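Local coordinates for S-locus protein 11 (Brassica rapa subsp. oleifera, PDB 5GYY) that probably serves as the pollen-borne ligand of self-incompatibility, a small secreted defensin-like protein recognised by the stigma's S-locus receptor kinase, at residues E28-N33 against R49-D54. Sequence-based numbering, arbitrary orientation.
Sequences EAFYTN and RTRYCD
Phe30 reaches off helix 23-35 and lays one rim of its ring against the end of Arg51, where CD2 of Phe30 lies 3.1 Å from NH2 of Arg51. CE2 of Phe30 follows at 3.4 Å from NH2 of Arg51. The guanidinium is turned 45° from the ring plane, and NH2 approaches obliquely. Arg51 gets there from strand 50-57 by running out extended and then bending at its third torsion (chi3 57°), which swings the guanidinium over to the helix. At the ring edge, close to its plane, sits Cys53 SG, 4.2 Å from CD2 of Phe30. Two residues on along the strand, Cys53 points to the same side of the sheet as Arg51, and its sulfur is bonded to Cys27 of the helix. Leu13 of the adjoining strand 9-16 also touches Phe30. This is part of the helix-on-sheet packing of the defensin-like fold, where the Cys27-Cys53 disulfide ties helix to strand. No hydrogen bond joins the two segments; NH1 and NH2 of Arg51 instead bind backbone of another protein's chain, which also packs on Phe30. The chemistry is consistent with an arginine whose NH2 end rests against the CD2/CE2 rim while its N-H groups are spent on the partner chain.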
# COMPACT_ATOMS: atom_id res chain seq x y z
N GLU C 28 7.53 23.30 5.32
CA GLU C 28 7.52 24.70 5.74
C GLU C 28 7.30 25.64 4.56
O GLU C 28 6.54 26.61 4.65
CB GLU C 28 8.82 25.07 6.47
CG GLU C 28 8.92 24.50 7.88
CD GLU C 28 10.36 24.42 8.38
OE1 GLU C 28 11.26 25.00 7.72
OE2 GLU C 28 10.60 23.78 9.43
N ALA C 29 7.94 25.33 3.45
CA ALA C 29 7.77 26.10 2.23
C ALA C 29 6.33 25.93 1.73
O ALA C 29 5.71 26.90 1.29
CB ALA C 29 8.78 25.62 1.15
N PHE C 30 5.83 24.70 1.82
CA PHE C 30 4.46 24.33 1.46
C PHE C 30 3.48 25.16 2.30
O PHE C 30 2.52 25.74 1.78
CB PHE C 30 4.25 22.83 1.70
CG PHE C 30 2.92 22.28 1.19
CD1 PHE C 30 2.21 22.93 0.20
CD2 PHE C 30 2.39 21.11 1.72
CE1 PHE C 30 0.98 22.42 -0.27
CE2 PHE C 30 1.19 20.59 1.27
CZ PHE C 30 0.48 21.25 0.26
N TYR C 31 3.76 25.24 3.60
CA TYR C 31 2.92 26.02 4.51
C TYR C 31 2.88 27.49 4.10
O TYR C 31 1.80 28.06 3.92
CB TYR C 31 3.38 25.88 5.96
CG TYR C 31 2.62 26.79 6.91
CD1 TYR C 31 1.34 26.45 7.36
CD2 TYR C 31 3.17 27.98 7.37
CE1 TYR C 31 0.64 27.27 8.22
CE2 TYR C 31 2.48 28.82 8.24
CZ TYR C 31 1.21 28.45 8.66
OH TYR C 31 0.51 29.26 9.52
N THR C 32 4.06 28.09 3.94
CA THR C 32 4.15 29.48 3.54
C THR C 32 3.38 29.75 2.25
O THR C 32 2.63 30.71 2.15
CB THR C 32 5.60 29.90 3.35
OG1 THR C 32 6.31 29.67 4.57
CG2 THR C 32 5.69 31.37 2.97
N ASN C 33 3.57 28.87 1.27
CA ASN C 33 2.85 28.97 0.01
C ASN C 33 1.32 28.94 0.18
O ASN C 33 0.59 29.57 -0.59
CB ASN C 33 3.30 27.86 -0.93
CG ASN C 33 2.22 27.47 -1.90
OD1 ASN C 33 1.44 26.56 -1.64
ND2 ASN C 33 2.14 28.20 -3.01
N ARG C 49 2.15 6.04 1.62
CA ARG C 49 2.44 6.80 0.39
C ARG C 49 1.94 8.26 0.43
O ARG C 49 1.55 8.85 -0.60
CB ARG C 49 1.87 6.07 -0.86
CG ARG C 49 2.58 6.45 -2.16
CD ARG C 49 1.91 5.87 -3.41
NE ARG C 49 0.60 6.46 -3.71
CZ ARG C 49 0.37 7.76 -3.89
NH1 ARG C 49 1.36 8.62 -3.81
NH2 ARG C 49 -0.86 8.20 -4.15
N THR C 50 1.99 8.84 1.62
CA THR C 50 1.46 10.18 1.88
C THR C 50 2.45 10.98 2.71
O THR C 50 3.04 10.46 3.62
CB THR C 50 0.14 10.08 2.68
OG1 THR C 50 -0.81 9.33 1.90
CG2 THR C 50 -0.44 11.47 3.00
N ARG C 51 2.67 12.24 2.34
CA ARG C 51 3.49 13.13 3.14
C ARG C 51 2.57 13.88 4.11
O ARG C 51 1.68 14.63 3.69
CB ARG C 51 4.23 14.13 2.26
CG ARG C 51 5.34 14.89 2.99
CD ARG C 51 5.88 16.03 2.15
NE ARG C 51 4.84 16.98 1.75
CZ ARG C 51 5.04 17.97 0.89
NH1 ARG C 51 6.23 18.13 0.32
NH2 ARG C 51 4.04 18.80 0.58
N TYR C 52 2.80 13.68 5.40
CA TYR C 52 2.03 14.39 6.43
C TYR C 52 2.84 15.55 6.95
O TYR C 52 3.89 15.35 7.56
CB TYR C 52 1.65 13.47 7.60
CG TYR C 52 0.71 12.34 7.20
CD1 TYR C 52 -0.66 12.43 7.43
CD2 TYR C 52 1.20 11.19 6.58
CE1 TYR C 52 -1.52 11.41 7.06
CE2 TYR C 52 0.36 10.15 6.22
CZ TYR C 52 -1.00 10.27 6.45
OH TYR C 52 -1.84 9.25 6.08
N CYS C 53 2.39 16.77 6.66
CA CYS C 53 3.01 17.93 7.29
C CYS C 53 2.26 18.33 8.58
O CYS C 53 1.05 18.54 8.56
CB CYS C 53 3.07 19.12 6.34
SG CYS C 53 4.01 18.83 4.86
N ASP C 54 3.00 18.40 9.69
CA ASP C 54 2.46 18.88 10.96
C ASP C 54 3.13 20.19 11.33
O ASP C 54 4.28 20.20 11.77
CB ASP C 54 2.68 17.86 12.08
CG ASP C 54 1.62 16.79 12.11
OD1 ASP C 54 0.46 17.08 11.73
OD2 ASP C 54 1.93 15.64 12.49